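Side-chain contacts in RNA 2'-o-ribose methyltransferase (Thermus thermophilus, PDB 1IPA), which probably transfers a methyl group to the 2'-hydroxyl of a ribose in RNA: residues R135-A139 against A140-A144; V246-S249 against A250-L254. One frame throughout, in Å; residues are numbered along the deposited sequence.

In the fold
Both contacts lie in the knotted methyltransferase domain, on two helices that pack against each other and against the parallel sheet. Interaction 1 closes helix 127-140 and leads into strand 144-148; interaction 2 forms the first turns of helix 246-261, near the C-terminal end of the chain. Their centres are about 10 Å apart. The helices meet through a probable hydrogen bond of 2.9 Å from Ser-136 OG to Ser-247 O, and farther along Ala-140 CB packs at 3.4 Å on Leu-254 CB. Ala-137 and Ala-140 of helix 127-140 thus pack on the buried Leu-254, and Ser-136 on Ala-251.

Interaction 1. Residues R135-A139 against A140-A144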
ATOM      1  N   ARG A 135      -2.112   4.399   0.240  1.00 21.19           N
ATOM      2  CA  ARG A 135      -3.408   5.012   0.029  1.00 23.83           C
ATOM      3  C   ARG A 135      -3.247   6.532  -0.030  1.00 24.91           C
ATOM      4  O   ARG A 135      -3.831   7.191  -0.891  1.00 26.73           O
ATOM      5  CB  ARG A 135      -4.341   4.613   1.169  1.00 25.43           C
ATOM      6  CG  ARG A 135      -5.783   5.041   1.011  1.00 25.54           C
ATOM      7  CD  ARG A 135      -6.573   4.478   2.172  1.00 27.08           C
ATOM      8  NE  ARG A 135      -7.976   4.860   2.166  1.00 25.58           N
ATOM      9  CZ  ARG A 135      -8.819   4.555   3.146  1.00 27.78           C
ATOM     10  NH1 ARG A 135      -8.386   3.869   4.201  1.00 25.03           N
ATOM     11  NH2 ARG A 135     -10.089   4.935   3.075  1.00 26.36           N
ATOM     12  N   SER A 136      -2.454   7.086   0.883  1.00 25.33           N
ATOM     13  CA  SER A 136      -2.213   8.531   0.901  1.00 25.03           C
ATOM     14  C   SER A 136      -1.436   8.967  -0.339  1.00 23.35           C
ATOM     15  O   SER A 136      -1.724  10.004  -0.917  1.00 21.58           O
ATOM     16  CB  SER A 136      -1.423   8.941   2.147  1.00 24.10           C
ATOM     17  OG  SER A 136      -2.233   8.890   3.301  1.00 26.52           O
ATOM     18  N   ALA A 137      -0.448   8.173  -0.735  1.00 22.26           N
ATOM     19  CA  ALA A 137       0.349   8.498  -1.909  1.00 22.50           C
ATOM     20  C   ALA A 137      -0.499   8.433  -3.192  1.00 22.93           C
ATOM     21  O   ALA A 137      -0.317   9.228  -4.119  1.00 23.18           O
ATOM     22  CB  ALA A 137       1.521   7.554  -2.007  1.00 20.98           C
ATOM     23  N   ASP A 138      -1.431   7.494  -3.237  1.00 22.97           N
ATOM     24  CA  ASP A 138      -2.294   7.347  -4.404  1.00 25.20           C
ATOM     25  C   ASP A 138      -3.255   8.533  -4.522  1.00 23.96           C
ATOM     26  O   ASP A 138      -3.453   9.083  -5.606  1.00 22.50           O
ATOM     27  CB  ASP A 138      -3.102   6.052  -4.302  1.00 25.86           C
ATOM     28  CG  ASP A 138      -4.252   6.003  -5.293  1.00 29.23           C
ATOM     29  OD1 ASP A 138      -4.036   5.590  -6.453  1.00 30.45           O
ATOM     30  OD2 ASP A 138      -5.377   6.394  -4.911  1.00 27.95           O
ATOM     31  N   ALA A 139      -3.848   8.914  -3.395  1.00 23.55           N
ATOM     32  CA  ALA A 139      -4.796  10.016  -3.363  1.00 24.43           C
ATOM     33  C   ALA A 139      -4.149  11.330  -3.795  1.00 25.84           C
ATOM     34  O   ALA A 139      -4.749  12.118  -4.525  1.00 24.99           O
ATOM     35  CB  ALA A 139      -5.379  10.153  -1.967  1.00 23.67           C
ATOM     36  N   ALA A 140      -2.920  11.554  -3.337  1.00 25.57           N
ATOM     37  CA  ALA A 140      -2.193  12.774  -3.659  1.00 25.64           C
ATOM     38  C   ALA A 140      -1.702  12.775  -5.100  1.00 25.89           C
ATOM     39  O   ALA A 140      -1.398  13.826  -5.655  1.00 24.35           O
ATOM     40  CB  ALA A 140      -1.016  12.944  -2.704  1.00 23.65           C
ATOM     41  N   GLY A 141      -1.614  11.594  -5.697  1.00 26.33           N
ATOM     42  CA  GLY A 141      -1.169  11.502  -7.076  1.00 28.17           C
ATOM     43  C   GLY A 141       0.295  11.154  -7.276  1.00 28.56           C
ATOM     44  O   GLY A 141       0.839  11.371  -8.350  1.00 28.12           O
ATOM     45  N   ALA A 142       0.941  10.621  -6.249  1.00 28.06           N
ATOM     46  CA  ALA A 142       2.338  10.257  -6.379  1.00 28.60           C
ATOM     47  C   ALA A 142       2.514   9.315  -7.566  1.00 29.67           C
ATOM     48  O   ALA A 142       1.617   8.535  -7.897  1.00 31.01           O
ATOM     49  CB  ALA A 142       2.815   9.587  -5.118  1.00 27.96           C
ATOM     50  N   GLU A 143       3.675   9.394  -8.198  1.00 27.97           N
ATOM     51  CA  GLU A 143       3.984   8.540  -9.334  1.00 27.56           C
ATOM     52  C   GLU A 143       4.550   7.209  -8.842  1.00 27.27           C
ATOM     53  O   GLU A 143       4.429   6.179  -9.502  1.00 28.19           O
ATOM     54  CB  GLU A 143       5.003   9.233 -10.240  1.00 28.72           C
ATOM     55  CG  GLU A 143       5.197   8.559 -11.582  1.00 30.07           C
ATOM     56  CD  GLU A 143       6.192   9.287 -12.449  1.00 31.69           C
ATOM     57  OE1 GLU A 143       5.900  10.424 -12.863  1.00 34.31           O
ATOM     58  OE2 GLU A 143       7.274   8.730 -12.713  1.00 34.43           O
ATOM     59  N   ALA A 144       5.165   7.226  -7.669  1.00 26.70           N
ATOM     60  CA  ALA A 144       5.733   6.007  -7.131  1.00 27.82           C
ATOM     61  C   ALA A 144       6.065   6.139  -5.665  1.00 27.45           C
ATOM     62  O   ALA A 144       6.261   7.241  -5.154  1.00 29.48           O
ATOM     63  CB  ALA A 144       7.000   5.636  -7.905  1.00 27.55           C
TER
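A Schellman motif ends helix 127-140, and Ala-137 and Ala-142 face each other across it. The carbonyl of Ala-137 is the hub: Ala-142 N donates to Ala-137 O at 2.8 Å, with an N-H...O angle of 148°. The amide of Gly-141 turns between two acceptors and makes only weak bonds, to Ala-137 O and to Asp-138 O, each bent well away from linearity. One residue earlier the helix still keeps its regular pattern, with Ala-140 N bound to Ser-136 O at 3.1 Å.

Gly-141 is the C-prime residue, and its positive phi of 98°, the signature of that position, turns the chain out of the helix. This turn brings the methyl of Ala-142 back over the last turn, where CB lies 3.3 Å from Ala-137 O and 3.9 Å from Ala-137 CB. Both alanines are buried, and the methyl of Ala-142 lies beside the oxygen that its own amide binds. Ala-140 CB rests alongside Ser-136 O at 3.5 Å, while both Ala-137 and Ala-140 pack on Leu-254 of helix 246-261.

In this alpha/beta domain the turn carries the chain from the helix to strand 144-148 of the parallel sheet. Beyond the cap, the carboxylate of Glu-143 is held by two hydroxyls, OE1 by Ser-113 OG and OE2 by Tyr-110 OH, while Ala-144 joins Leu-119 through backbone hydrogen bonding.

Interaction 2. Residues V246-S249 against A250-L254; sequences VSVS and AALLL
Val-246 to Ser-249 and Ala-250 to Leu-254 are successive turns of one helix, joined by four i to i+4 backbone hydrogen bonds. Ala-250 N to Val-246 O is the shortest, at 2.9 Å, and Leu-253 N to Ser-249 O is almost straight, with an N-H...O angle of 177°. Ala-251 N makes a longer bond to Ser-247 O, at 3.2 Å, and that oxygen also accepts from Ser-136 OG.

Along the outer side, Val-248 CG1 meets Leu-252 CD1 at 4.3 Å, a loose apolar contact four residues apart. With CG anti to its own carbonyl carbon (chi1 -69°), Leu-252 leans back toward the preceding turn, placing CG 3.3 Å from Val-248 O. Leu-253 does likewise over Ser-249: its CG sits 3.2 Å from Ser-249 O, with CD1 following at 3.4 Å. Ala-250 CB lies similarly close to Val-246 O.

Around the helix these residues face different surroundings: Ser-247 and Ala-251 touch Ala-132 and Ser-136 of helix 127-140, respectively, Ala-250 packs on Leu-119 of strand 117-122, Leu-254 on Leu-117 and Leu-119 of the same strand, and Leu-253 reaches Ile-212 and Val-214 of strand 210-214.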
ATOM      1  N   VAL A 246       2.810   7.710   9.900  1.00 25.71           N
ATOM      2  CA  VAL A 246       3.513   7.995   8.649  1.00 24.80           C
ATOM      3  C   VAL A 246       2.551   8.227   7.476  1.00 24.07           C
ATOM      4  O   VAL A 246       2.842   9.004   6.573  1.00 24.08           O
ATOM      5  CB  VAL A 246       4.499   6.856   8.279  1.00 24.91           C
ATOM      6  CG1 VAL A 246       5.649   6.809   9.261  1.00 25.08           C
ATOM      7  CG2 VAL A 246       3.782   5.533   8.288  1.00 26.98           C
ATOM      8  N   SER A 247       1.399   7.567   7.492  1.00 22.70           N
ATOM      9  CA  SER A 247       0.445   7.740   6.410  1.00 22.38           C
ATOM     10  C   SER A 247      -0.127   9.156   6.438  1.00 22.22           C
ATOM     11  O   SER A 247      -0.441   9.722   5.392  1.00 22.01           O
ATOM     12  CB  SER A 247      -0.677   6.701   6.504  1.00 24.85           C
ATOM     13  OG  SER A 247      -1.570   6.991   7.561  1.00 28.72           O
ATOM     14  N   VAL A 248      -0.258   9.728   7.633  1.00 19.69           N
ATOM     15  CA  VAL A 248      -0.758  11.089   7.758  1.00 21.12           C
ATOM     16  C   VAL A 248       0.313  12.077   7.285  1.00 22.12           C
ATOM     17  O   VAL A 248       0.005  13.034   6.566  1.00 24.42           O
ATOM     18  CB  VAL A 248      -1.168  11.428   9.223  1.00 21.75           C
ATOM     19  CG1 VAL A 248      -1.578  12.887   9.324  1.00 19.34           C
ATOM     20  CG2 VAL A 248      -2.329  10.534   9.666  1.00 21.60           C
ATOM     21  N   SER A 249       1.565  11.853   7.675  1.00 20.35           N
ATOM     22  CA  SER A 249       2.658  12.738   7.253  1.00 23.07           C
ATOM     23  C   SER A 249       2.843  12.706   5.728  1.00 22.67           C
ATOM     24  O   SER A 249       3.083  13.744   5.099  1.00 22.03           O
ATOM     25  CB  SER A 249       3.989  12.343   7.916  1.00 22.21           C
ATOM     26  OG  SER A 249       4.014  12.691   9.281  1.00 20.87           O
ATOM     27  N   ALA A 250       2.725  11.513   5.151  1.00 20.47           N
ATOM     28  CA  ALA A 250       2.889  11.345   3.718  1.00 20.06           C
ATOM     29  C   ALA A 250       1.800  12.091   2.971  1.00 20.20           C
ATOM     30  O   ALA A 250       2.054  12.642   1.909  1.00 19.66           O
ATOM     31  CB  ALA A 250       2.871   9.865   3.350  1.00 20.90           C
ATOM     32  N   ALA A 251       0.589  12.118   3.529  1.00 20.82           N
ATOM     33  CA  ALA A 251      -0.510  12.830   2.883  1.00 19.62           C
ATOM     34  C   ALA A 251      -0.246  14.333   2.912  1.00 20.99           C
ATOM     35  O   ALA A 251      -0.405  15.024   1.899  1.00 21.05           O
ATOM     36  CB  ALA A 251      -1.817  12.529   3.572  1.00 20.67           C
ATOM     37  N   LEU A 252       0.159  14.831   4.077  1.00 19.37           N
ATOM     38  CA  LEU A 252       0.439  16.249   4.241  1.00 19.73           C
ATOM     39  C   LEU A 252       1.469  16.742   3.226  1.00 18.34           C
ATOM     40  O   LEU A 252       1.209  17.664   2.468  1.00 19.58           O
ATOM     41  CB  LEU A 252       0.938  16.521   5.665  1.00 18.13           C
ATOM     42  CG  LEU A 252      -0.131  16.336   6.748  1.00 20.23           C
ATOM     43  CD1 LEU A 252       0.491  16.408   8.141  1.00 20.33           C
ATOM     44  CD2 LEU A 252      -1.196  17.412   6.575  1.00 17.25           C
ATOM     45  N   LEU A 253       2.638  16.116   3.219  1.00 17.82           N
ATOM     46  CA  LEU A 253       3.710  16.484   2.304  1.00 19.03           C
ATOM     47  C   LEU A 253       3.292  16.351   0.842  1.00 19.78           C
ATOM     48  O   LEU A 253       3.549  17.236   0.038  1.00 21.72           O
ATOM     49  CB  LEU A 253       4.930  15.599   2.563  1.00 18.92           C
ATOM     50  CG  LEU A 253       5.439  15.646   4.003  1.00 16.68           C
ATOM     51  CD1 LEU A 253       6.270  14.419   4.287  1.00 15.83           C
ATOM     52  CD2 LEU A 253       6.228  16.930   4.229  1.00 14.35           C
ATOM     53  N   LEU A 254       2.635  15.247   0.505  1.00 21.41           N
ATOM     54  CA  LEU A 254       2.215  15.015  -0.870  1.00 20.88           C
ATOM     55  C   LEU A 254       1.085  15.939  -1.336  1.00 22.05           C
ATOM     56  O   LEU A 254       1.063  16.346  -2.507  1.00 22.11           O
ATOM     57  CB  LEU A 254       1.849  13.540  -1.061  1.00 18.50           C
ATOM     58  CG  LEU A 254       3.025  12.592  -0.773  1.00 18.37           C
ATOM     59  CD1 LEU A 254       2.623  11.156  -1.046  1.00 18.02           C
ATOM     60  CD2 LEU A 254       4.220  12.977  -1.634  1.00 17.24           C
TER